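Local coordinates for protein endo-b-1,4-glucanase (Nasutitermes takasagoensis, PDB 1KSC) that probably hydrolyses internal beta-1,4-glucosidic linkages in cellulose and related beta-glucans, as a calcium-binding endoglucanase of glycoside hydrolase family 9, at residues A[61-66]-A[206-211]; A[148-153]-A[192-197]; A[212-217]-A[254-259]; A[354-359]-A[380-385]. All coordinates share one frame; numbering follows the deposited sequence.

Contact 1 (A[61-66]-A[206-211]); sequences FGFPMA and YASADY. With CA (calcium ion), chain B.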
loop_
_atom_site.group_PDB
_atom_site.type_symbol
_atom_site.label_atom_id
_atom_site.label_comp_id
_atom_site.label_asym_id
_atom_site.label_seq_id
_atom_site.Cartn_x
_atom_site.Cartn_y
_atom_site.Cartn_z
ATOM N N PHE A 61 8.401 7.449 -1.501
ATOM C CA PHE A 61 7.225 8.316 -1.635
ATOM C C PHE A 61 6.293 8.085 -0.442
ATOM O O PHE A 61 5.572 7.086 -0.377
ATOM C CB PHE A 61 6.480 8.018 -2.948
ATOM C CG PHE A 61 7.139 8.597 -4.181
ATOM C CD1 PHE A 61 7.207 9.976 -4.367
ATOM C CD2 PHE A 61 7.665 7.762 -5.168
ATOM C CE1 PHE A 61 7.788 10.518 -5.518
ATOM C CE2 PHE A 61 8.249 8.295 -6.326
ATOM C CZ PHE A 61 8.309 9.675 -6.497
ATOM N N GLY A 62 6.314 9.030 0.494
ATOM C CA GLY A 62 5.519 8.924 1.705
ATOM C C GLY A 62 4.019 8.721 1.639
ATOM O O GLY A 62 3.453 8.065 2.508
ATOM N N PHE A 63 3.360 9.278 0.632
ATOM C CA PHE A 63 1.911 9.148 0.547
ATOM C C PHE A 63 1.505 7.697 0.269
ATOM O O PHE A 63 0.769 7.095 1.054
ATOM C CB PHE A 63 1.365 10.121 -0.515
ATOM C CG PHE A 63 -0.135 10.309 -0.476
ATOM C CD1 PHE A 63 -0.840 10.249 0.728
ATOM C CD2 PHE A 63 -0.836 10.588 -1.648
ATOM C CE1 PHE A 63 -2.228 10.463 0.761
ATOM C CE2 PHE A 63 -2.218 10.805 -1.628
ATOM C CZ PHE A 63 -2.917 10.743 -0.422
ATOM N N PRO A 64 1.981 7.107 -0.841
ATOM C CA PRO A 64 1.576 5.719 -1.063
ATOM C C PRO A 64 2.180 4.763 -0.029
ATOM O O PRO A 64 1.615 3.704 0.226
ATOM C CB PRO A 64 2.052 5.436 -2.495
ATOM C CG PRO A 64 3.209 6.384 -2.676
ATOM C CD PRO A 64 2.703 7.643 -2.010
ATOM N N MET A 65 3.315 5.134 0.569
ATOM C CA MET A 65 3.935 4.260 1.571
ATOM C C MET A 65 3.049 4.192 2.812
ATOM O O MET A 65 2.892 3.129 3.406
ATOM C CB MET A 65 5.332 4.750 1.970
ATOM C CG MET A 65 6.168 3.644 2.614
ATOM S SD MET A 65 7.612 4.209 3.526
ATOM C CE MET A 65 8.390 5.273 2.295
ATOM N N ALA A 66 2.476 5.328 3.202
ATOM C CA ALA A 66 1.591 5.372 4.364
ATOM C C ALA A 66 0.311 4.595 4.062
ATOM O O ALA A 66 -0.168 3.826 4.893
ATOM C CB ALA A 66 1.260 6.819 4.721
ATOM N N TYR A 206 2.833 11.160 -7.513
ATOM C CA TYR A 206 1.733 10.802 -6.624
ATOM C C TYR A 206 0.979 12.052 -6.189
ATOM O O TYR A 206 0.865 12.353 -5.000
ATOM C CB TYR A 206 2.269 10.045 -5.401
ATOM C CG TYR A 206 2.639 8.614 -5.715
ATOM C CD1 TYR A 206 1.657 7.628 -5.828
ATOM C CD2 TYR A 206 3.968 8.253 -5.952
ATOM C CE1 TYR A 206 1.990 6.316 -6.173
ATOM C CE2 TYR A 206 4.307 6.950 -6.298
ATOM C CZ TYR A 206 3.315 5.989 -6.406
ATOM O OH TYR A 206 3.646 4.699 -6.753
ATOM N N ALA A 207 0.469 12.790 -7.167
ATOM C CA ALA A 207 -0.275 14.004 -6.870
ATOM C C ALA A 207 -1.543 13.653 -6.111
ATOM O O ALA A 207 -2.198 12.656 -6.405
ATOM C CB ALA A 207 -0.628 14.732 -8.159
ATOM N N SER A 208 -1.888 14.471 -5.125
ATOM C CA SER A 208 -3.097 14.219 -4.355
ATOM C C SER A 208 -4.274 14.902 -5.036
ATOM O O SER A 208 -4.166 16.050 -5.456
ATOM C CB SER A 208 -2.950 14.757 -2.935
ATOM O OG SER A 208 -4.172 14.627 -2.235
ATOM N N ALA A 209 -5.391 14.194 -5.148
ATOM C CA ALA A 209 -6.583 14.753 -5.781
ATOM C C ALA A 209 -7.389 15.578 -4.784
ATOM O O ALA A 209 -7.966 16.606 -5.137
ATOM C CB ALA A 209 -7.449 13.633 -6.349
ATOM N N ASP A 210 -7.424 15.120 -3.536
ATOM C CA ASP A 210 -8.171 15.799 -2.481
ATOM C C ASP A 210 -7.675 15.252 -1.141
ATOM O O ASP A 210 -7.381 14.063 -1.027
ATOM C CB ASP A 210 -9.664 15.510 -2.662
ATOM C CG ASP A 210 -10.553 16.557 -2.020
ATOM O OD1 ASP A 210 -11.552 16.949 -2.660
ATOM O OD2 ASP A 210 -10.269 16.982 -0.884
ATOM N N TYR A 211 -7.572 16.114 -0.134
ATOM C CA TYR A 211 -7.100 15.679 1.181
ATOM C C TYR A 211 -8.235 15.470 2.175
ATOM O O TYR A 211 -8.032 14.925 3.256
ATOM C CB TYR A 211 -6.106 16.698 1.758
ATOM C CG TYR A 211 -6.679 18.089 1.962
ATOM C CD1 TYR A 211 -7.619 18.346 2.965
ATOM C CD2 TYR A 211 -6.294 19.147 1.139
ATOM C CE1 TYR A 211 -8.160 19.623 3.141
ATOM C CE2 TYR A 211 -6.827 20.423 1.306
ATOM C CZ TYR A 211 -7.758 20.653 2.306
ATOM O OH TYR A 211 -8.292 21.913 2.459
HETATM CA CA CA B . -7.485 11.723 -0.971
HETATM O O HOH W 1 -5.431 12.261 -2.161
HETATM O O HOH W 2 -8.734 11.876 -3.073
#
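Y206 carries most of this contact, its ring meeting P64 on a face and F61 at an edge. P64 CG stands over the middle of the ring, 3.5 Å from the Y206 centroid and almost on its normal, a CH-pi contact that the proline CB and CD widen. F61 CD2 approaches near the tyrosine plane, 3.6 Å from Y206 CE2, while Y206 CD2 lies above one face of F61, displaced toward the rim. The two aromatic planes are oblique, at 57°. In Y206, CG is anti to the carbonyl carbon (chi1 -76°), which presents one ring face to P64; its OH is hydrogen-bonded to D54. With CG anti to the backbone N (chi1 -167°), the F63 ring is carried toward the loop, where CE2 lies 4.2 Å from S208 CB. S208 OG, also hydrogen-bonded to D150 OD2, accepts a 2.7 Å hydrogen bond from a water on the calcium ion, to which D210 O binds directly at 2.3 Å. F61 is at the N-cap position of helix 62-78, where the short strand 60-61 ends; helices 89-106 and 149-165 touch M65 and A66, and the loop 206-211 leads into helix 212-226.

Contact 2 (A[148-153]-A[192-197]); sequences GSDLAG and RGKYSD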
loop_
_atom_site.group_PDB
_atom_site.type_symbol
_atom_site.label_atom_id
_atom_site.label_comp_id
_atom_site.label_asym_id
_atom_site.label_seq_id
_atom_site.Cartn_x
_atom_site.Cartn_y
_atom_site.Cartn_z
ATOM N N GLY A 148 0.231 19.449 4.459
ATOM C CA GLY A 148 0.034 18.201 3.746
ATOM C C GLY A 148 -0.955 17.352 4.521
ATOM O O GLY A 148 -0.585 16.328 5.106
ATOM N N SER A 149 -2.215 17.787 4.533
ATOM C CA SER A 149 -3.285 17.090 5.247
ATOM C C SER A 149 -3.456 15.647 4.802
ATOM O O SER A 149 -3.748 14.766 5.616
ATOM C CB SER A 149 -4.611 17.830 5.061
ATOM O OG SER A 149 -4.510 19.168 5.514
ATOM N N ASP A 150 -3.294 15.413 3.503
ATOM C CA ASP A 150 -3.420 14.074 2.949
ATOM C C ASP A 150 -2.274 13.180 3.422
ATOM O O ASP A 150 -2.506 12.084 3.930
ATOM C CB ASP A 150 -3.445 14.130 1.418
ATOM C CG ASP A 150 -2.669 15.310 0.858
ATOM O OD1 ASP A 150 -1.653 15.715 1.459
ATOM O OD2 ASP A 150 -3.071 15.832 -0.204
ATOM N N LEU A 151 -1.042 13.657 3.265
ATOM C CA LEU A 151 0.127 12.888 3.693
ATOM C C LEU A 151 0.155 12.669 5.208
ATOM O O LEU A 151 0.363 11.546 5.674
ATOM C CB LEU A 151 1.420 13.586 3.256
ATOM C CG LEU A 151 2.745 12.973 3.737
ATOM C CD1 LEU A 151 2.905 11.564 3.185
ATOM C CD2 LEU A 151 3.905 13.841 3.296
ATOM N N ALA A 152 -0.043 13.739 5.977
ATOM C CA ALA A 152 -0.034 13.627 7.435
ATOM C C ALA A 152 -1.213 12.789 7.914
ATOM O O ALA A 152 -1.089 12.000 8.860
ATOM C CB ALA A 152 -0.084 15.017 8.070
ATOM N N GLY A 153 -2.358 12.962 7.257
ATOM C CA GLY A 153 -3.546 12.213 7.623
ATOM C C GLY A 153 -3.382 10.719 7.395
ATOM O O GLY A 153 -3.698 9.914 8.270
ATOM N N ARG A 192 -4.456 22.864 6.785
ATOM C CA ARG A 192 -5.042 22.294 5.573
ATOM C C ARG A 192 -4.278 22.573 4.283
ATOM O O ARG A 192 -3.848 23.697 4.028
ATOM C CB ARG A 192 -6.482 22.798 5.413
ATOM C CG ARG A 192 -7.405 22.531 6.600
ATOM C CD ARG A 192 -7.692 21.051 6.771
ATOM N NE ARG A 192 -8.604 20.777 7.880
ATOM C CZ ARG A 192 -9.918 20.985 7.854
ATOM N NH1 ARG A 192 -10.500 21.478 6.766
ATOM N NH2 ARG A 192 -10.655 20.689 8.916
ATOM N N GLY A 193 -4.133 21.536 3.463
ATOM C CA GLY A 193 -3.436 21.677 2.200
ATOM C C GLY A 193 -3.063 20.337 1.597
ATOM O O GLY A 193 -3.056 19.319 2.286
ATOM N N LYS A 194 -2.760 20.340 0.304
ATOM C CA LYS A 194 -2.368 19.126 -0.406
ATOM C C LYS A 194 -0.850 19.022 -0.327
ATOM O O LYS A 194 -0.140 19.971 -0.649
ATOM C CB LYS A 194 -2.840 19.207 -1.861
ATOM C CG LYS A 194 -4.360 19.251 -1.982
ATOM C CD LYS A 194 -4.846 19.730 -3.346
ATOM C CE LYS A 194 -4.570 18.725 -4.439
ATOM N NZ LYS A 194 -5.318 19.067 -5.682
ATOM N N TYR A 195 -0.349 17.868 0.106
ATOM C CA TYR A 195 1.089 17.696 0.260
ATOM C C TYR A 195 1.880 17.886 -1.028
ATOM O O TYR A 195 3.014 18.356 -0.989
ATOM C CB TYR A 195 1.413 16.319 0.862
ATOM C CG TYR A 195 1.698 15.237 -0.156
ATOM C CD1 TYR A 195 0.673 14.670 -0.913
ATOM C CD2 TYR A 195 3.006 14.809 -0.391
ATOM C CE1 TYR A 195 0.945 13.701 -1.883
ATOM C CE2 TYR A 195 3.289 13.844 -1.357
ATOM C CZ TYR A 195 2.256 13.296 -2.099
ATOM O OH TYR A 195 2.532 12.348 -3.054
ATOM N N SER A 196 1.286 17.529 -2.162
ATOM C CA SER A 196 1.975 17.662 -3.440
ATOM C C SER A 196 2.128 19.111 -3.902
ATOM O O SER A 196 2.860 19.387 -4.856
ATOM C CB SER A 196 1.281 16.811 -4.517
ATOM O OG SER A 196 -0.130 16.897 -4.440
ATOM N N ASP A 197 1.445 20.035 -3.231
ATOM C CA ASP A 197 1.579 21.447 -3.576
ATOM C C ASP A 197 2.772 22.012 -2.809
ATOM O O ASP A 197 3.276 23.089 -3.127
ATOM C CB ASP A 197 0.313 22.235 -3.220
ATOM C CG ASP A 197 -0.840 21.944 -4.165
ATOM O OD1 ASP A 197 -0.579 21.643 -5.348
ATOM O OD2 ASP A 197 -2.006 22.033 -3.730
#
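D150 and Y195 meet with carboxylate and ring planes nearly perpendicular. From CB, the D150 side chain turns at an unusual chi1 of 29°, away from any staggered position, which lets it serve its own helix and the facing loop together. CG comes within 3.8 Å of Y195 CD1. OD1 is doubly gripped: its syn lone pair takes Y195 N at 2.9 Å, its anti lone pair L151 N at 2.8 Å. OD2 lies 3.4 Å from K194 CA, accepts weakly from Y195 N and is hydrogen-bonded to S208 OG. With an alanine here, the N-H groups of Y195 and L151 would probably lose their shared acceptor and S208 its carboxylate partner. S149 forms a second clasp, its N donating to G193 O at 2.8 Å while its OG, also bonded to A188 O, accepts from G193 N at 3.2 Å. Beside them L151 CB packs 3.6 Å from Y195 CB, which also presses on G148, where a side chain would clash. G148 occupies the N-cap position of helix 149-165, and the first amide of the helix, S149 N, is taken by the loop that follows helix 171-190 and leads toward helix 212-226.

Contact 3 (A[212-217]-A[254-259]); sequences RDELVW and DSKVSG. With CA (calcium ion), chain B.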
loop_
_atom_site.group_PDB
_atom_site.type_symbol
_atom_site.label_atom_id
_atom_site.label_comp_id
_atom_site.label_asym_id
_atom_site.label_seq_id
_atom_site.Cartn_x
_atom_site.Cartn_y
_atom_site.Cartn_z
ATOM N N ARG A 212 -9.438 15.892 1.809
ATOM C CA ARG A 212 -10.575 15.768 2.710
ATOM C C ARG A 212 -10.900 14.345 3.147
ATOM O O ARG A 212 -11.233 14.114 4.311
ATOM C CB ARG A 212 -11.802 16.432 2.084
ATOM C CG ARG A 212 -11.688 17.947 2.047
ATOM C CD ARG A 212 -12.888 18.573 1.369
ATOM N NE ARG A 212 -12.942 18.230 -0.046
ATOM C CZ ARG A 212 -13.985 18.472 -0.833
ATOM N NH1 ARG A 212 -15.067 19.059 -0.339
ATOM N NH2 ARG A 212 -13.946 18.128 -2.114
ATOM N N ASP A 213 -10.795 13.385 2.233
ATOM C CA ASP A 213 -11.090 12.005 2.595
ATOM C C ASP A 213 -10.075 11.453 3.595
ATOM O O ASP A 213 -10.435 10.665 4.468
ATOM C CB ASP A 213 -11.174 11.112 1.342
ATOM C CG ASP A 213 -10.011 11.306 0.390
ATOM O OD1 ASP A 213 -9.703 12.464 0.035
ATOM O OD2 ASP A 213 -9.412 10.291 -0.027
ATOM N N GLU A 214 -8.814 11.869 3.484
ATOM C CA GLU A 214 -7.790 11.405 4.420
ATOM C C GLU A 214 -8.059 11.915 5.832
ATOM O O GLU A 214 -7.731 11.245 6.812
ATOM C CB GLU A 214 -6.387 11.860 3.995
ATOM C CG GLU A 214 -5.729 11.027 2.893
ATOM C CD GLU A 214 -6.326 11.284 1.522
ATOM O OE1 GLU A 214 -6.924 12.361 1.329
ATOM O OE2 GLU A 214 -6.179 10.420 0.630
ATOM N N LEU A 215 -8.637 13.106 5.945
ATOM C CA LEU A 215 -8.929 13.651 7.269
ATOM C C LEU A 215 -9.975 12.791 7.972
ATOM O O LEU A 215 -9.854 12.503 9.163
ATOM C CB LEU A 215 -9.411 15.105 7.166
ATOM C CG LEU A 215 -8.351 16.150 6.782
ATOM C CD1 LEU A 215 -9.005 17.517 6.645
ATOM C CD2 LEU A 215 -7.250 16.193 7.838
ATOM N N VAL A 216 -10.997 12.369 7.234
ATOM C CA VAL A 216 -12.039 11.528 7.814
ATOM C C VAL A 216 -11.455 10.146 8.118
ATOM O O VAL A 216 -11.725 9.562 9.168
ATOM C CB VAL A 216 -13.235 11.370 6.848
ATOM C CG1 VAL A 216 -14.346 10.597 7.526
ATOM C CG2 VAL A 216 -13.732 12.745 6.398
ATOM N N TRP A 217 -10.656 9.640 7.182
ATOM C CA TRP A 217 -9.991 8.337 7.289
ATOM C C TRP A 217 -9.147 8.308 8.563
ATOM O O TRP A 217 -9.233 7.371 9.361
ATOM C CB TRP A 217 -9.113 8.153 6.038
ATOM C CG TRP A 217 -8.286 6.884 5.891
ATOM C CD1 TRP A 217 -6.934 6.824 5.683
ATOM C CD2 TRP A 217 -8.766 5.534 5.759
ATOM N NE1 TRP A 217 -6.545 5.531 5.416
ATOM C CE2 TRP A 217 -7.647 4.720 5.457
ATOM C CE3 TRP A 217 -10.029 4.936 5.859
ATOM C CZ2 TRP A 217 -7.755 3.338 5.253
ATOM C CZ3 TRP A 217 -10.137 3.560 5.655
ATOM C CH2 TRP A 217 -9.004 2.778 5.355
ATOM N N ASP A 254 -4.804 7.199 -3.456
ATOM C CA ASP A 254 -5.303 8.558 -3.641
ATOM C C ASP A 254 -6.666 8.798 -2.991
ATOM O O ASP A 254 -6.898 9.852 -2.391
ATOM C CB ASP A 254 -5.391 8.856 -5.142
ATOM C CG ASP A 254 -5.517 10.335 -5.449
ATOM O OD1 ASP A 254 -5.802 10.667 -6.620
ATOM O OD2 ASP A 254 -5.321 11.166 -4.539
ATOM N N SER A 255 -7.563 7.824 -3.108
ATOM C CA SER A 255 -8.908 7.949 -2.552
ATOM C C SER A 255 -9.205 6.923 -1.462
ATOM O O SER A 255 -9.010 5.722 -1.652
ATOM C CB SER A 255 -9.943 7.815 -3.670
ATOM O OG SER A 255 -11.258 7.895 -3.152
ATOM N N LYS A 256 -9.697 7.405 -0.325
ATOM C CA LYS A 256 -10.011 6.527 0.798
ATOM C C LYS A 256 -11.519 6.369 0.982
ATOM O O LYS A 256 -11.970 5.683 1.897
ATOM C CB LYS A 256 -9.397 7.101 2.079
ATOM C CG LYS A 256 -7.958 7.586 1.907
ATOM C CD LYS A 256 -7.020 6.432 1.571
ATOM C CE LYS A 256 -5.976 6.833 0.539
ATOM N NZ LYS A 256 -5.110 7.963 0.976
ATOM N N VAL A 257 -12.292 6.991 0.098
ATOM C CA VAL A 257 -13.753 6.962 0.178
ATOM C C VAL A 257 -14.398 5.659 0.653
ATOM O O VAL A 257 -15.040 5.624 1.706
ATOM C CB VAL A 257 -14.383 7.357 -1.178
ATOM C CG1 VAL A 257 -15.896 7.273 -1.097
ATOM C CG2 VAL A 257 -13.954 8.767 -1.550
ATOM N N SER A 258 -14.240 4.586 -0.113
ATOM C CA SER A 258 -14.852 3.320 0.269
ATOM C C SER A 258 -14.295 2.739 1.560
ATOM O O SER A 258 -14.998 2.029 2.277
ATOM C CB SER A 258 -14.719 2.309 -0.867
ATOM O OG SER A 258 -15.477 2.730 -1.990
ATOM N N GLY A 259 -13.033 3.034 1.852
ATOM C CA GLY A 259 -12.439 2.540 3.081
ATOM C C GLY A 259 -13.094 3.253 4.250
ATOM O O GLY A 259 -13.472 2.638 5.246
HETATM CA CA CA B . -7.485 11.723 -0.971
HETATM O O HOH W 1 -5.431 12.261 -2.161
HETATM O O HOH W 2 -8.734 11.876 -3.073
#
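D213, E214 and D254 bind one calcium ion from both segments. Both carboxylates are bidentate: D213 OD1 lies 2.5 Å from the metal with OD2 slightly farther, and E214 OE2 lies at 2.4 Å with OE1 close behind. D254 contributes its backbone O, also at 2.4 Å. Two waters and D210 O complete eight ligands. D254 OD2, bonded to A209 N, also accepts a hydrogen bond from one of these waters and helps to position it.

Hydrogen bonding ties the same oxygens to K256. Its backbone N donates to the anti lone pair of D213 OD2 at 2.9 Å (158°), reached because D213 CG lies between the backbone N and the carbonyl carbon (chi1 48°). The K256 chain bends at three successive torsions and brings NZ to the anti lone pair of E214 OE2 at 2.7 Å, a salt bridge; NZ also meets E154 and W253 O. This charge probably offsets some of the acid crowding round the metal.

In the (alpha/alpha)6 barrel of family 9, the site joins the start of helix 212-226 to the turn entering helix 257-268.

Apolar packing follows one helical turn on. K256 CB and CG cover a face of W217, CG lying 4.1 Å from the five-membered ring centroid as a CH-pi contact. W217 CZ3 presses to 3.3 Å from G259 C, where a side chain would collide with the indole, whose NE1 bonds to E154.

Contact 4 (A[354-359]-A[380-385]); sequences PPTRPH and PDPNYH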
loop_
_atom_site.group_PDB
_atom_site.type_symbol
_atom_site.label_atom_id
_atom_site.label_comp_id
_atom_site.label_asym_id
_atom_site.label_seq_id
_atom_site.Cartn_x
_atom_site.Cartn_y
_atom_site.Cartn_z
ATOM N N PRO A 354 4.224 -16.804 -15.133
ATOM C CA PRO A 354 4.125 -15.479 -14.520
ATOM C C PRO A 354 5.042 -14.480 -15.213
ATOM O O PRO A 354 5.884 -14.849 -16.032
ATOM C CB PRO A 354 4.566 -15.745 -13.087
ATOM C CG PRO A 354 5.627 -16.784 -13.277
ATOM C CD PRO A 354 4.966 -17.731 -14.257
ATOM N N PRO A 355 4.870 -13.187 -14.911
ATOM C CA PRO A 355 5.721 -12.163 -15.518
ATOM C C PRO A 355 7.128 -12.457 -15.005
ATOM O O PRO A 355 7.291 -12.807 -13.832
ATOM C CB PRO A 355 5.178 -10.869 -14.921
ATOM C CG PRO A 355 3.740 -11.193 -14.634
ATOM C CD PRO A 355 3.836 -12.578 -14.059
ATOM N N THR A 356 8.138 -12.337 -15.858
ATOM C CA THR A 356 9.505 -12.585 -15.413
ATOM C C THR A 356 10.375 -11.349 -15.621
ATOM O O THR A 356 11.545 -11.332 -15.242
ATOM C CB THR A 356 10.147 -13.782 -16.158
ATOM O OG1 THR A 356 10.358 -13.445 -17.532
ATOM C CG2 THR A 356 9.246 -15.001 -16.077
ATOM N N ARG A 357 9.795 -10.306 -16.209
ATOM C CA ARG A 357 10.537 -9.080 -16.468
ATOM C C ARG A 357 9.864 -7.841 -15.867
ATOM O O ARG A 357 9.626 -6.853 -16.559
ATOM C CB ARG A 357 10.705 -8.896 -17.978
ATOM C CG ARG A 357 11.396 -10.074 -18.654
ATOM C CD ARG A 357 11.384 -9.934 -20.169
ATOM N NE ARG A 357 12.171 -10.977 -20.830
ATOM C CZ ARG A 357 11.807 -12.251 -20.931
ATOM N NH1 ARG A 357 12.598 -13.116 -21.553
ATOM N NH2 ARG A 357 10.654 -12.664 -20.424
ATOM N N PRO A 358 9.548 -7.875 -14.567
ATOM C CA PRO A 358 8.906 -6.701 -13.965
ATOM C C PRO A 358 9.794 -5.461 -14.088
ATOM O O PRO A 358 11.019 -5.571 -14.074
ATOM C CB PRO A 358 8.695 -7.130 -12.511
ATOM C CG PRO A 358 9.832 -8.087 -12.272
ATOM C CD PRO A 358 9.835 -8.902 -13.549
ATOM N N HIS A 359 9.177 -4.291 -14.237
ATOM C CA HIS A 359 9.903 -3.023 -14.347
ATOM C C HIS A 359 10.416 -2.739 -12.938
ATOM O O HIS A 359 9.861 -1.916 -12.204
ATOM C CB HIS A 359 8.945 -1.917 -14.791
ATOM C CG HIS A 359 9.617 -0.613 -15.072
ATOM N ND1 HIS A 359 10.279 -0.355 -16.253
ATOM C CD2 HIS A 359 9.743 0.504 -14.317
ATOM C CE1 HIS A 359 10.784 0.866 -16.214
ATOM N NE2 HIS A 359 10.473 1.407 -15.050
ATOM N N PRO A 380 17.591 -8.874 -22.920
ATOM C CA PRO A 380 16.438 -9.599 -23.463
ATOM C C PRO A 380 15.989 -10.690 -22.493
ATOM O O PRO A 380 14.850 -11.154 -22.543
ATOM C CB PRO A 380 16.981 -10.191 -24.767
ATOM C CG PRO A 380 18.102 -9.260 -25.133
ATOM C CD PRO A 380 18.758 -9.028 -23.802
ATOM N N ASP A 381 16.900 -11.085 -21.608
ATOM C CA ASP A 381 16.636 -12.130 -20.625
ATOM C C ASP A 381 15.728 -11.678 -19.482
ATOM O O ASP A 381 15.561 -10.480 -19.235
ATOM C CB ASP A 381 17.955 -12.629 -20.029
ATOM C CG ASP A 381 18.934 -13.099 -21.085
ATOM O OD1 ASP A 381 20.045 -13.531 -20.710
ATOM O OD2 ASP A 381 18.597 -13.035 -22.286
ATOM N N PRO A 382 15.125 -12.641 -18.768
ATOM C CA PRO A 382 14.244 -12.297 -17.650
ATOM C C PRO A 382 15.063 -11.696 -16.510
ATOM O O PRO A 382 16.283 -11.866 -16.463
ATOM C CB PRO A 382 13.612 -13.640 -17.282
ATOM C CG PRO A 382 14.656 -14.636 -17.679
ATOM C CD PRO A 382 15.139 -14.097 -19.002
ATOM N N ASN A 383 14.401 -10.977 -15.608
ATOM C CA ASN A 383 15.094 -10.376 -14.475
ATOM C C ASN A 383 15.898 -11.464 -13.773
ATOM O O ASN A 383 15.389 -12.554 -13.524
ATOM C CB ASN A 383 14.090 -9.757 -13.500
ATOM C CG ASN A 383 13.555 -8.422 -13.981
ATOM O OD1 ASN A 383 13.414 -8.191 -15.184
ATOM N ND2 ASN A 383 13.245 -7.534 -13.037
ATOM N N TYR A 384 17.154 -11.160 -13.470
ATOM C CA TYR A 384 18.044 -12.113 -12.816
ATOM C C TYR A 384 17.423 -12.765 -11.582
ATOM O O TYR A 384 17.485 -13.990 -11.422
ATOM C CB TYR A 384 19.352 -11.414 -12.443
ATOM C CG TYR A 384 20.431 -12.356 -11.967
ATOM C CD1 TYR A 384 20.465 -12.798 -10.646
ATOM C CD2 TYR A 384 21.420 -12.808 -12.841
ATOM C CE1 TYR A 384 21.460 -13.666 -10.204
ATOM C CE2 TYR A 384 22.419 -13.680 -12.409
ATOM C CZ TYR A 384 22.434 -14.100 -11.092
ATOM O OH TYR A 384 23.433 -14.944 -10.660
ATOM N N HIS A 385 16.836 -11.949 -10.710
ATOM C CA HIS A 385 16.195 -12.446 -9.494
ATOM C C HIS A 385 14.682 -12.502 -9.669
ATOM O O HIS A 385 14.076 -11.569 -10.196
ATOM C CB HIS A 385 16.482 -11.528 -8.301
ATOM C CG HIS A 385 17.936 -11.322 -8.017
ATOM N ND1 HIS A 385 18.744 -12.316 -7.508
ATOM C CD2 HIS A 385 18.721 -10.228 -8.153
ATOM C CE1 HIS A 385 19.966 -11.841 -7.340
ATOM N NE2 HIS A 385 19.978 -10.576 -7.722
HETATM O O HOH W 3 12.546 -12.995 -13.235
HETATM O O HOH W 4 13.759 -8.729 -21.625
#
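T356 and N383 join two irregular loops through one backbone bond, N383 N to T356 O at 2.9 Å, with no strand pairing on either side of it. Both loops belong to the long connections between helices of the family 9 (alpha/alpha)6 barrel, and here they border the predicted active-site residue D403, to which R357 NH2 forms a salt bridge.

R357 is extended from CG to NE and presents its guanidinium side-on to P380 O, which lies in the guanidinium plane and accepts from two nitrogens. NH1 is 3.1 Å from P380 O and in the carbonyl plane, whereas NE is 3.2 Å from P380 O and stands 40° above that plane. P382 CA lies over one guanidinium face, toward its rim, so the flat group is held by edge bonds and by packing. A leucine in place of R357 would probably leave P380 O without these two donors and D403 without its positively charged partner.

T356 runs alongside P382, its OG1 3.3 Å from P382 CB. N383 has CG anti to the carbonyl carbon (chi1 -78°), which directs the amide at the opposite loop. Its ND2 donates to P358 O at 3.1 Å, with the acceptor 25° out of the amide plane, and packs on P358 CG as well; its OD1 accepts from R405 NE and also lies 3.3 Å from R357 CA. A water bridges the loops just beside the backbone bond, donating to T356 O at 2.8 Å and to N383 O at 2.9 Å.

How the contacts relate
From the N terminus, helix 62-78 opens the longest loop, which contact 1 closes at 206-211. Nested within it, contact 2 joins the start of helix 149-165 to the loop after helix 171-190. Contact 3 follows in series, tying helix 212-226 to the entry of helix 257-268. These three touch one another and form one cluster: Y206 O of contact 1 probably accepts a hydrogen bond from Y195 OH of contact 2, and contacts 1 and 3 share the calcium ion and its waters. Contact 4 closes a short loop late in the chain, its centre about 28 Å from that of contact 1, and joins connections beside the predicted active site.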